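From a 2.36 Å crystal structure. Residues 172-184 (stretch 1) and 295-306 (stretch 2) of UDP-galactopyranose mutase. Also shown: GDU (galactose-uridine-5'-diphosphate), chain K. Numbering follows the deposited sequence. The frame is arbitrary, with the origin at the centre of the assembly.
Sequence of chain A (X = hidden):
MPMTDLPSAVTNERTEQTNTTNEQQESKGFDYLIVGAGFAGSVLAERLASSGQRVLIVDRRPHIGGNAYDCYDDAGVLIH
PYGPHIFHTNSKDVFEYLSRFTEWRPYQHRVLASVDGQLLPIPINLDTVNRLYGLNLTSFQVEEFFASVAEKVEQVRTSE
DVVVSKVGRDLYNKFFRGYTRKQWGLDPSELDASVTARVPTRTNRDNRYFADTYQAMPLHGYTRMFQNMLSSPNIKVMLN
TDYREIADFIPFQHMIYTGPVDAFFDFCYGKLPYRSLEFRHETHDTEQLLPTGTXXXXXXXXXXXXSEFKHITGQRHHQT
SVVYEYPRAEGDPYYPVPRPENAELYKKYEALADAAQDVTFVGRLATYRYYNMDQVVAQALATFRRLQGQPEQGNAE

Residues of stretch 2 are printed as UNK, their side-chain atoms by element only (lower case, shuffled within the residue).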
ATOM      1  N   TYR A 172      26.052 -32.439 -12.245  1.00 33.31           N
ATOM      2  CA  TYR A 172      26.043 -31.181 -12.973  1.00 29.94           C
ATOM      3  C   TYR A 172      24.943 -31.154 -14.030  1.00 32.09           C
ATOM      4  O   TYR A 172      24.222 -30.165 -14.155  1.00 32.40           O
ATOM      5  CB  TYR A 172      27.413 -30.942 -13.624  1.00 31.53           C
ATOM      6  CG  TYR A 172      27.433 -29.838 -14.659  1.00 36.69           C
ATOM      7  CD1 TYR A 172      27.533 -28.509 -14.278  1.00 34.42           C
ATOM      8  CD2 TYR A 172      27.367 -30.129 -16.019  1.00 33.71           C
ATOM      9  CE1 TYR A 172      27.560 -27.491 -15.220  1.00 33.11           C
ATOM     10  CE2 TYR A 172      27.396 -29.119 -16.968  1.00 37.73           C
ATOM     11  CZ  TYR A 172      27.490 -27.801 -16.557  1.00 36.70           C
ATOM     12  OH  TYR A 172      27.520 -26.785 -17.478  1.00 37.20           O
ATOM     13  N   ASN A 173      24.817 -32.227 -14.803  1.00 28.61           N
ATOM     14  CA  ASN A 173      23.796 -32.261 -15.849  1.00 31.75           C
ATOM     15  C   ASN A 173      22.392 -32.317 -15.256  1.00 32.71           C
ATOM     16  O   ASN A 173      21.432 -31.828 -15.859  1.00 35.23           O
ATOM     17  CB  ASN A 173      23.983 -33.453 -16.789  1.00 31.58           C
ATOM     18  CG  ASN A 173      25.252 -33.360 -17.633  1.00 38.31           C
ATOM     19  OD1 ASN A 173      25.802 -32.283 -17.861  1.00 38.82           O
ATOM     20  ND2 ASN A 173      25.714 -34.506 -18.105  1.00 32.84           N
ATOM     21  N   LYS A 174      22.279 -32.913 -14.072  1.00 30.35           N
ATOM     22  CA  LYS A 174      20.972 -33.143 -13.470  1.00 33.10           C
ATOM     23  C   LYS A 174      20.398 -31.961 -12.690  1.00 30.48           C
ATOM     24  O   LYS A 174      19.185 -31.763 -12.689  1.00 25.52           O
ATOM     25  CB  LYS A 174      20.984 -34.423 -12.624  1.00 31.49           C
ATOM     26  CG  LYS A 174      20.471 -35.606 -13.410  1.00 35.47           C
ATOM     27  CD  LYS A 174      20.922 -36.942 -12.873  1.00 39.58           C
ATOM     28  CE  LYS A 174      20.442 -38.052 -13.820  1.00 44.70           C
ATOM     29  NZ  LYS A 174      21.380 -39.213 -13.858  1.00 42.41           N
ATOM     30  N   PHE A 175      21.267 -31.178 -12.053  1.00 27.30           N
ATOM     31  CA  PHE A 175      20.827 -30.075 -11.199  1.00 29.25           C
ATOM     32  C   PHE A 175      21.177 -28.672 -11.733  1.00 35.65           C
ATOM     33  O   PHE A 175      20.437 -27.719 -11.489  1.00 29.79           O
ATOM     34  CB  PHE A 175      21.378 -30.249  -9.773  1.00 26.65           C
ATOM     35  CG  PHE A 175      20.776 -31.413  -9.026  1.00 25.70           C
ATOM     36  CD1 PHE A 175      21.274 -32.695  -9.192  1.00 24.78           C
ATOM     37  CD2 PHE A 175      19.708 -31.221  -8.159  1.00 23.19           C
ATOM     38  CE1 PHE A 175      20.712 -33.763  -8.516  1.00 25.84           C
ATOM     39  CE2 PHE A 175      19.144 -32.292  -7.482  1.00 25.63           C
ATOM     40  CZ  PHE A 175      19.643 -33.561  -7.664  1.00 20.15           C
ATOM     41  N   PHE A 176      22.296 -28.540 -12.451  1.00 30.71           N
ATOM     42  CA  PHE A 176      22.791 -27.215 -12.837  1.00 31.82           C
ATOM     43  C   PHE A 176      22.695 -26.823 -14.313  1.00 34.39           C
ATOM     44  O   PHE A 176      22.237 -25.718 -14.625  1.00 30.95           O
ATOM     45  CB  PHE A 176      24.219 -27.001 -12.336  1.00 30.66           C
ATOM     46  CG  PHE A 176      24.298 -26.804 -10.863  1.00 31.48           C
ATOM     47  CD1 PHE A 176      24.196 -25.538 -10.320  1.00 28.56           C
ATOM     48  CD2 PHE A 176      24.435 -27.889 -10.017  1.00 30.92           C
ATOM     49  CE1 PHE A 176      24.256 -25.359  -8.962  1.00 31.65           C
ATOM     50  CE2 PHE A 176      24.491 -27.717  -8.655  1.00 26.59           C
ATOM     51  CZ  PHE A 176      24.400 -26.454  -8.126  1.00 29.78           C
ATOM     52  N   ARG A 177      23.132 -27.703 -15.211  1.00 30.84           N
ATOM     53  CA  ARG A 177      23.190 -27.345 -16.624  1.00 30.94           C
ATOM     54  C   ARG A 177      21.851 -26.855 -17.158  1.00 28.97           C
ATOM     55  O   ARG A 177      21.758 -25.738 -17.673  1.00 32.51           O
ATOM     56  CB  ARG A 177      23.703 -28.494 -17.486  1.00 31.50           C
ATOM     57  CG  ARG A 177      23.961 -28.067 -18.935  1.00 38.93           C
ATOM     58  CD  ARG A 177      24.512 -29.191 -19.788  1.00 36.74           C
ATOM     59  NE  ARG A 177      23.654 -30.371 -19.737  1.00 41.86           N
ATOM     60  CZ  ARG A 177      23.618 -31.308 -20.681  1.00 51.74           C
ATOM     61  NH1 ARG A 177      24.389 -31.197 -21.762  1.00 57.73           N
ATOM     62  NH2 ARG A 177      22.804 -32.350 -20.555  1.00 39.40           N
ATOM     63  N   GLY A 178      20.822 -27.688 -17.043  1.00 26.03           N
ATOM     64  CA  GLY A 178      19.502 -27.338 -17.547  1.00 25.38           C
ATOM     65  C   GLY A 178      18.904 -26.079 -16.915  1.00 31.24           C
ATOM     66  O   GLY A 178      18.316 -25.247 -17.607  1.00 26.37           O
ATOM     67  N   TYR A 179      19.051 -25.942 -15.598  1.00 29.73           N
ATOM     68  CA  TYR A 179      18.484 -24.801 -14.880  1.00 30.38           C
ATOM     69  C   TYR A 179      19.130 -23.508 -15.365  1.00 31.12           C
ATOM     70  O   TYR A 179      18.440 -22.536 -15.717  1.00 26.56           O
ATOM     71  CB  TYR A 179      18.704 -24.950 -13.370  1.00 29.22           C
ATOM     72  CG  TYR A 179      17.985 -23.906 -12.551  1.00 32.63           C
ATOM     73  CD1 TYR A 179      16.796 -24.214 -11.902  1.00 28.72           C
ATOM     74  CD2 TYR A 179      18.481 -22.605 -12.439  1.00 30.67           C
ATOM     75  CE1 TYR A 179      16.119 -23.265 -11.156  1.00 33.21           C
ATOM     76  CE2 TYR A 179      17.811 -21.646 -11.698  1.00 31.95           C
ATOM     77  CZ  TYR A 179      16.631 -21.987 -11.052  1.00 33.22           C
ATOM     78  OH  TYR A 179      15.953 -21.062 -10.306  1.00 29.65           O
ATOM     79  N   THR A 180      20.461 -23.524 -15.370  1.00 26.33           N
ATOM     80  CA  THR A 180      21.271 -22.407 -15.815  1.00 28.24           C
ATOM     81  C   THR A 180      20.953 -21.997 -17.257  1.00 31.69           C
ATOM     82  O   THR A 180      20.692 -20.821 -17.522  1.00 31.05           O
ATOM     83  CB  THR A 180      22.760 -22.721 -15.645  1.00 31.83           C
ATOM     84  OG1 THR A 180      23.000 -23.114 -14.285  1.00 26.71           O
ATOM     85  CG2 THR A 180      23.610 -21.501 -15.972  1.00 30.89           C
ATOM     86  N   ARG A 181      20.943 -22.955 -18.176  1.00 29.26           N
ATOM     87  CA  ARG A 181      20.611 -22.655 -19.566  1.00 29.12           C
ATOM     88  C   ARG A 181      19.269 -21.961 -19.640  1.00 34.29           C
ATOM     89  O   ARG A 181      19.110 -20.974 -20.370  1.00 32.54           O
ATOM     90  CB  ARG A 181      20.582 -23.926 -20.424  1.00 31.44           C
ATOM     91  CG  ARG A 181      21.963 -24.556 -20.665  1.00 37.51           C
ATOM     92  CD  ARG A 181      21.899 -25.832 -21.531  1.00 33.96           C
ATOM     93  NE  ARG A 181      23.244 -26.305 -21.849  1.00 41.15           N
ATOM     94  CZ  ARG A 181      23.520 -27.349 -22.629  1.00 46.11           C
ATOM     95  NH1 ARG A 181      22.536 -28.049 -23.174  1.00 40.24           N
ATOM     96  NH2 ARG A 181      24.785 -27.689 -22.864  1.00 30.65           N
ATOM     97  N   LYS A 182      18.306 -22.470 -18.874  1.00 29.85           N
ATOM     98  CA  LYS A 182      16.950 -21.920 -18.892  1.00 31.31           C
ATOM     99  C   LYS A 182      16.889 -20.511 -18.263  1.00 31.23           C
ATOM    100  O   LYS A 182      16.307 -19.594 -18.840  1.00 29.85           O
ATOM    101  CB  LYS A 182      15.974 -22.882 -18.214  1.00 31.85           C
ATOM    102  CG  LYS A 182      14.511 -22.537 -18.420  1.00 36.52           C
ATOM    103  CD  LYS A 182      13.594 -23.735 -18.120  1.00 30.23           C
ATOM    104  CE  LYS A 182      13.670 -24.168 -16.663  1.00 26.76           C
ATOM    105  NZ  LYS A 182      12.753 -25.312 -16.386  1.00 21.85           N
ATOM    106  N   GLN A 183      17.521 -20.349 -17.104  1.00 27.06           N
ATOM    107  CA  GLN A 183      17.547 -19.076 -16.384  1.00 31.72           C
ATOM    108  C   GLN A 183      18.263 -17.940 -17.123  1.00 30.00           C
ATOM    109  O   GLN A 183      17.765 -16.816 -17.164  1.00 30.39           O
ATOM    110  CB  GLN A 183      18.163 -19.263 -14.987  1.00 27.76           C
ATOM    111  CG  GLN A 183      18.439 -17.963 -14.218  1.00 33.81           C
ATOM    112  CD  GLN A 183      17.186 -17.124 -13.952  1.00 30.88           C
ATOM    113  OE1 GLN A 183      16.071 -17.525 -14.271  1.00 34.25           O
ATOM    114  NE2 GLN A 183      17.375 -15.960 -13.356  1.00 31.46           N
ATOM    115  N   TRP A 184      19.421 -18.226 -17.704  1.00 31.19           N
ATOM    116  CA  TRP A 184      20.248 -17.164 -18.296  1.00 33.05           C
ATOM    117  C   TRP A 184      20.206 -17.094 -19.816  1.00 36.99           C
ATOM    118  O   TRP A 184      20.537 -16.065 -20.412  1.00 39.74           O
ATOM    119  CB  TRP A 184      21.690 -17.327 -17.853  1.00 29.89           C
ATOM    120  CG  TRP A 184      21.823 -17.270 -16.392  1.00 30.73           C
ATOM    121  CD1 TRP A 184      21.823 -18.323 -15.527  1.00 31.32           C
ATOM    122  CD2 TRP A 184      21.954 -16.093 -15.597  1.00 30.50           C
ATOM    123  NE1 TRP A 184      21.959 -17.876 -14.238  1.00 28.69           N
ATOM    124  CE2 TRP A 184      22.039 -16.509 -14.251  1.00 33.28           C
ATOM    125  CE3 TRP A 184      22.006 -14.726 -15.889  1.00 29.09           C
ATOM    126  CZ2 TRP A 184      22.186 -15.607 -13.199  1.00 27.38           C
ATOM    127  CZ3 TRP A 184      22.145 -13.828 -14.839  1.00 27.48           C
ATOM    128  CH2 TRP A 184      22.237 -14.275 -13.514  1.00 29.33           C
ATOM    129  N   UNK A 295       9.850 -25.063  -5.275  1.00 24.56           N
ATOM    130  CA  UNK A 295      10.293 -26.229  -6.021  1.00 24.77           C
ATOM    131  C   UNK A 295      10.988 -25.764  -7.298  1.00 28.03           C
ATOM    132  O   UNK A 295      10.382 -25.030  -8.089  1.00 26.29           O
ATOM    133  c   UNK A 295       8.385 -27.690  -5.230  1.00 22.05           C
ATOM    134  c   UNK A 295       9.107 -27.141  -6.435  1.00 25.93           C
ATOM    135  c   UNK A 295       9.605 -28.273  -7.317  1.00 31.34           C
ATOM    136  N   UNK A 296      12.240 -26.187  -7.502  1.00 25.42           N
ATOM    137  CA  UNK A 296      12.987 -25.862  -8.734  1.00 27.14           C
ATOM    138  C   UNK A 296      12.774 -26.903  -9.826  1.00 26.63           C
ATOM    139  O   UNK A 296      12.564 -28.078  -9.534  1.00 25.39           O
ATOM    140  c   UNK A 296      14.847 -24.428  -7.730  1.00 24.84           C
ATOM    141  c   UNK A 296      14.497 -25.711  -8.470  1.00 19.39           C
ATOM    142  n   UNK A 296      16.125 -24.262  -7.407  1.00 22.86           N
ATOM    143  o   UNK A 296      13.977 -23.595  -7.445  1.00 23.32           O
ATOM    144  N   UNK A 297      12.850 -26.474 -11.084  1.00 27.52           N
ATOM    145  CA  UNK A 297      12.674 -27.376 -12.221  1.00 25.42           C
ATOM    146  C   UNK A 297      13.827 -27.280 -13.211  1.00 27.14           C
ATOM    147  O   UNK A 297      13.718 -26.610 -14.228  1.00 30.04           O
ATOM    148  c   UNK A 297      10.147 -27.513 -12.122  1.00 32.43           C
ATOM    149  c   UNK A 297      11.350 -27.091 -12.929  1.00 24.96           C
ATOM    150  o   UNK A 297       6.834 -28.682  -9.876  1.00 43.56           O
ATOM    151  c   UNK A 297       8.361 -26.990 -10.580  1.00 30.80           C
ATOM    152  c   UNK A 297       9.465 -26.602 -11.329  1.00 27.37           C
ATOM    153  c   UNK A 297       7.927 -28.301 -10.621  1.00 33.74           C
ATOM    154  c   UNK A 297       9.698 -28.834 -12.141  1.00 32.71           C
ATOM    155  c   UNK A 297       8.589 -29.230 -11.395  1.00 30.55           C
ATOM    156  N   UNK A 298      14.935 -27.974 -12.928  1.00 29.08           N
ATOM    157  CA  UNK A 298      16.130 -27.827 -13.761  1.00 25.69           C
ATOM    158  C   UNK A 298      15.948 -28.403 -15.158  1.00 32.37           C
ATOM    159  O   UNK A 298      16.656 -27.972 -16.069  1.00 28.85           O
ATOM    160  c   UNK A 298      15.129 -28.955 -11.851  1.00 27.57           C
ATOM    161  c   UNK A 298      16.612 -28.966 -11.691  1.00 31.20           C
ATOM    162  c   UNK A 298      17.190 -28.653 -13.018  1.00 25.47           C
ATOM    163  N   UNK A 299      15.023 -29.353 -15.318  1.00 29.67           N
ATOM    164  CA  UNK A 299      14.962 -30.185 -16.521  1.00 27.70           C
ATOM    165  C   UNK A 299      13.582 -30.282 -17.166  1.00 28.62           C
ATOM    166  O   UNK A 299      13.381 -31.099 -18.056  1.00 30.57           O
ATOM    167  c   UNK A 299      16.814 -31.617 -15.550  1.00 26.55           C
ATOM    168  o   UNK A 299      17.699 -30.853 -15.948  1.00 23.77           O
ATOM    169  c   UNK A 299      15.447 -31.609 -16.190  1.00 23.98           C
ATOM    170  n   UNK A 299      16.998 -32.468 -14.543  1.00 26.13           N
ATOM    171  N   UNK A 300      12.628 -29.474 -16.706  1.00 30.92           N
ATOM    172  CA  UNK A 300      11.240 -29.593 -17.162  1.00 28.41           C
ATOM    173  C   UNK A 300      10.561 -28.244 -17.215  1.00 24.23           C
ATOM    174  O   UNK A 300      10.861 -27.376 -16.405  1.00 26.87           O
ATOM    175  c   UNK A 300      10.891 -31.923 -16.252  1.00 30.71           C
ATOM    176  o   UNK A 300      11.628 -32.348 -15.347  1.00 31.17           O
ATOM    177  c   UNK A 300      10.444 -30.486 -16.207  1.00 27.02           C
ATOM    178  o   UNK A 300      10.522 -32.628 -17.210  1.00 36.58           O
ATOM    179  N   UNK A 301       9.638 -28.074 -18.158  1.00 23.61           N
ATOM    180  CA  UNK A 301       8.788 -26.888 -18.185  1.00 26.52           C
ATOM    181  C   UNK A 301       9.544 -25.633 -18.612  1.00 25.22           C
ATOM    182  O   UNK A 301      10.775 -25.602 -18.590  1.00 26.32           O
ATOM    183  c   UNK A 301       7.246 -27.791 -16.356  1.00 26.16           C
ATOM    184  c   UNK A 301       5.260 -29.123 -16.678  1.00 28.45           C
ATOM    185  c   UNK A 301       6.690 -29.581 -14.810  1.00 27.37           C
ATOM    186  c   UNK A 301       8.148 -26.664 -16.806  1.00 27.18           C
ATOM    187  o   UNK A 301       4.703 -30.859 -15.180  1.00 30.65           O
ATOM    188  c   UNK A 301       7.539 -28.546 -15.224  1.00 26.90           C
ATOM    189  c   UNK A 301       6.094 -28.098 -17.071  1.00 25.55           C
ATOM    190  c   UNK A 301       5.556 -29.857 -15.549  1.00 26.47           C
ATOM    191  N   UNK A 302       8.800 -24.597 -18.991  1.00 29.70           N
ATOM    192  CA  UNK A 302       9.412 -23.330 -19.409  1.00 26.54           C
ATOM    193  C   UNK A 302       9.788 -22.480 -18.209  1.00 29.16           C
ATOM    194  O   UNK A 302      10.665 -21.623 -18.308  1.00 31.51           O
ATOM    195  c   UNK A 302       8.481 -22.559 -20.335  1.00 23.78           C
ATOM    196  N   UNK A 303       9.133 -22.720 -17.074  1.00 25.14           N
ATOM    197  CA  UNK A 303       9.473 -21.990 -15.844  1.00 27.11           C
ATOM    198  C   UNK A 303      10.621 -22.626 -15.069  1.00 27.45           C
ATOM    199  O   UNK A 303      10.847 -23.831 -15.133  1.00 26.84           O
ATOM    200  c   UNK A 303       6.221 -23.144 -15.612  1.00 28.46           C
ATOM    201  c   UNK A 303       8.253 -21.802 -14.926  1.00 31.16           C
ATOM    202  c   UNK A 303       7.598 -24.004 -13.853  1.00 24.60           C
ATOM    203  o   UNK A 303       4.814 -26.302 -14.445  1.00 32.32           O
ATOM    204  c   UNK A 303       5.377 -24.243 -15.501  1.00 27.78           C
ATOM    205  c   UNK A 303       6.758 -25.104 -13.734  1.00 27.56           C
ATOM    206  c   UNK A 303       5.650 -25.215 -14.559  1.00 27.11           C
ATOM    207  c   UNK A 303       7.342 -23.007 -14.796  1.00 27.67           C
ATOM    208  N   UNK A 304      11.342 -21.794 -14.330  1.00 31.16           N
ATOM    209  CA  UNK A 304      12.453 -22.256 -13.516  1.00 28.12           C
ATOM    210  C   UNK A 304      11.977 -22.797 -12.174  1.00 26.95           C
ATOM    211  O   UNK A 304      12.550 -23.749 -11.660  1.00 25.33           O
ATOM    212  o   UNK A 304      12.738 -19.932 -12.891  1.00 26.87           O
ATOM    213  c   UNK A 304      14.315 -20.851 -14.487  1.00 28.28           C
ATOM    214  c   UNK A 304      13.456 -21.120 -13.250  1.00 27.54           C
ATOM    215  N   UNK A 305      10.944 -22.177 -11.603  1.00 23.56           N
ATOM    216  CA  UNK A 305      10.475 -22.563 -10.276  1.00 24.45           C
ATOM    217  C   UNK A 305       9.056 -22.081  -9.956  1.00 26.41           C
ATOM    218  O   UNK A 305       8.519 -21.195 -10.630  1.00 24.91           O
ATOM    219  c   UNK A 305      14.052 -18.075  -7.944  1.00 30.45           C
ATOM    220  n   UNK A 305      15.023 -18.717  -7.296  1.00 27.89           N
ATOM    221  c   UNK A 305      11.452 -22.079  -9.199  1.00 22.53           C
ATOM    222  n   UNK A 305      12.968 -18.719  -8.361  1.00 28.06           N
ATOM    223  n   UNK A 305      14.164 -16.776  -8.187  1.00 31.33           N
ATOM    224  c   UNK A 305      11.729 -20.601  -9.253  1.00 24.29           C
ATOM    225  c   UNK A 305      12.713 -20.145  -8.187  1.00 23.10           C
ATOM    226  N   UNK A 306       8.464 -22.699  -8.935  1.00 24.69           N
ATOM    227  CA  UNK A 306       7.195 -22.279  -8.352  1.00 23.02           C
ATOM    228  C   UNK A 306       7.424 -22.054  -6.882  1.00 22.00           C
ATOM    229  O   UNK A 306       8.045 -22.882  -6.219  1.00 23.46           O
ATOM    230  c   UNK A 306       6.423 -24.434  -9.395  1.00 33.68           C
ATOM    231  c   UNK A 306       6.125 -23.388  -8.367  1.00 28.14           C
ATOM    232  c   UNK A 306       4.724 -22.782  -8.527  1.00 25.64           C
TER
HETATM  233  N1  GDU K 500      21.208 -23.065  -9.931  1.00 26.82           N
HETATM  234  C2  GDU K 500      20.871 -24.136 -10.481  1.00 32.82           C
HETATM  235  N3  GDU K 500      20.053 -25.073 -10.256  1.00 32.03           N
HETATM  236  C4  GDU K 500      19.333 -24.884  -9.136  1.00 31.14           C
HETATM  237  C5  GDU K 500      19.592 -23.658  -8.345  1.00 26.52           C
HETATM  238  C6  GDU K 500      20.523 -22.788  -8.784  1.00 28.25           C
HETATM  239  O2  GDU K 500      21.590 -24.356 -11.686  1.00 29.24           O
HETATM  240  O4  GDU K 500      18.468 -25.688  -8.794  1.00 28.92           O
HETATM  241  C1D GDU K 500      22.187 -22.156 -10.456  1.00 27.28           C
HETATM  242  C2D GDU K 500      21.753 -21.172 -11.569  1.00 27.30           C
HETATM  243  O2D GDU K 500      22.836 -20.783 -12.405  1.00 28.37           O
HETATM  244  C3D GDU K 500      21.226 -20.023 -10.734  1.00 29.88           C
HETATM  245  C4D GDU K 500      22.361 -19.933  -9.716  1.00 27.30           C
HETATM  246  O4D GDU K 500      22.759 -21.284  -9.462  1.00 26.62           O
HETATM  247  O3D GDU K 500      21.066 -18.845 -11.520  1.00 29.83           O
HETATM  248  C5D GDU K 500      22.117 -19.036  -8.511  1.00 30.97           C
HETATM  249  O5D GDU K 500      21.011 -19.659  -7.832  1.00 34.48           O
HETATM  250  PA  GDU K 500      19.941 -18.821  -6.994  1.00 27.23           P
HETATM  251  O1A GDU K 500      19.149 -19.782  -6.176  1.00 29.66           O
HETATM  252  O2A GDU K 500      20.677 -17.915  -6.097  1.00 25.20           O
HETATM  253  O3A GDU K 500      18.923 -18.089  -7.969  1.00 32.76           O
HETATM  254  PB  GDU K 500      18.164 -16.758  -7.571  1.00 28.85           P
HETATM  255  O1B GDU K 500      17.393 -16.484  -8.807  1.00 30.64           O
HETATM  256  O2B GDU K 500      18.999 -15.561  -7.303  1.00 25.71           O
HETATM  257  O3B GDU K 500      17.084 -16.957  -6.399  0.63 28.10           O
HETATM  258  C1' GDU K 500      16.405 -16.046  -5.513  0.33 31.32           C
HETATM  259  C2' GDU K 500      17.312 -15.756  -4.299  0.47 30.34           C
HETATM  260  C3' GDU K 500      17.802 -17.134  -3.798  0.57 29.40           C
HETATM  261  C4' GDU K 500      16.574 -17.883  -3.198  0.53 30.56           C
HETATM  262  C5' GDU K 500      15.439 -17.902  -4.261  0.54 32.53           C
HETATM  263  C6' GDU K 500      14.066 -18.361  -3.694  0.56 32.05           C
HETATM  264  O2' GDU K 500      18.377 -14.847  -4.637  0.51 29.79           O
HETATM  265  O3' GDU K 500      18.861 -16.935  -2.834  0.61 26.37           O
HETATM  266  O4' GDU K 500      16.168 -17.186  -2.002  0.43 31.16           O
HETATM  267  O5' GDU K 500      15.199 -16.712  -5.063  0.33 33.10           O
HETATM  268  O6' GDU K 500      13.783 -19.753  -3.977  0.87 26.60           O
HETATM  269  O   HOH W   1      19.762 -29.494 -15.222  1.00 25.77           O
HETATM  270  O   HOH W   2      17.182 -21.111  -7.455  1.00 31.31           O
HETATM  271  O   HOH W   3      14.681 -18.029 -12.130  1.00 38.35           O

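Position 295 carries three side-chain carbons, one bearing the other two, and lies out of reach of the helix 172-184. A beta-branched, wholly apolar side chain of this size is valine, Val-295, and its backbone pairs with position 306 in both directions. At position 296, two carbons in series end in one oxygen and one nitrogen. The CA-to-CB bond points toward the helix, and the terminal carbon lies 3.8 Å from Tyr-179 CE1. This is an amide one methylene from the backbone, hence Asn-296; its ND2 donates to O4 of the ligand's uracil at 3.1 Å.

Position 297 has one carbon leading to a six-carbon ring that bears an oxygen, and the ring's end leads away from the helix: Tyr-297. Its backbone does the work here, since Tyr-297 O accepts a hydrogen bond from Lys-182 NZ at 2.7 Å. At 298, three carbons close a ring onto the backbone nitrogen, and the CB of this ring packs 4.0 Å from Tyr-179 CB and 3.7 Å from Lys-174 O. Such a closed ring identifies Pro-298. Gly-178 leaves room for this approach: an ideal CB there would fall 2.3 Å from Pro-298 O, a clash.

Position 299 again shows two carbons, the second with one oxygen and one nitrogen. The nitrogen lies 3.0 Å from Lys-174 O and donates a hydrogen bond to it, so the residue is Asn-299 and the atom ND2. A water donates to Asn-299 OD1 at 2.6 Å and to Asn-173 O at 2.9 Å, joining the amide to the helix a second time.

Position 300 has two carbons, the second bearing two oxygens. It is a carboxylate, Asp-300, and its side chain stays 5.7 Å or more from the helix. Position 301 repeats the oxygen-bearing six-carbon ring on one carbon, Tyr-301; the ring leads away, while Tyr-301 O accepts from Lys-182 NZ at 3.0 Å. A single carbon at 302 makes Ala-302, directed away. Position 303 is a third ring of six carbons with an oxygen, Tyr-303, also directed away, yet Tyr-303 O lies 2.7 Å from Lys-182 NZ and accepts its hydrogen bond.

Position 304 has one carbon carrying an oxygen and a methyl carbon, the latter over one face of the Tyr-179 ring and 3.8 Å from Gln-183 OE1. This is Thr-304, the methyl its CG2; a water links OG1 to that same OE1. At 305, three carbons lead to a guanidinium, a nitrogen followed by a carbon carrying two more nitrogens, one of which contacts Tyr-179 OH at 3.9 Å. This is Arg-305, whose NH1 donates to the diphosphate oxygen O3B at 2.9 Å. Position 306, one carbon carrying two, is Val-306, beyond reach of the helix.

The contact works by wrapping the loop around Lys-182, whose ammonium gathers the backbone carbonyls of Tyr-297, Tyr-301 and Tyr-303, while Asn-299 fastens the loop to Lys-174 O. The Tyr-179 ring is sandwiched between Thr-304 CG2 on one face and the uracil N3 on the opposite face, so helix, loop and nucleotide meet at one ring.

Stretch 2 295-306: VNYPNDYAYTRV
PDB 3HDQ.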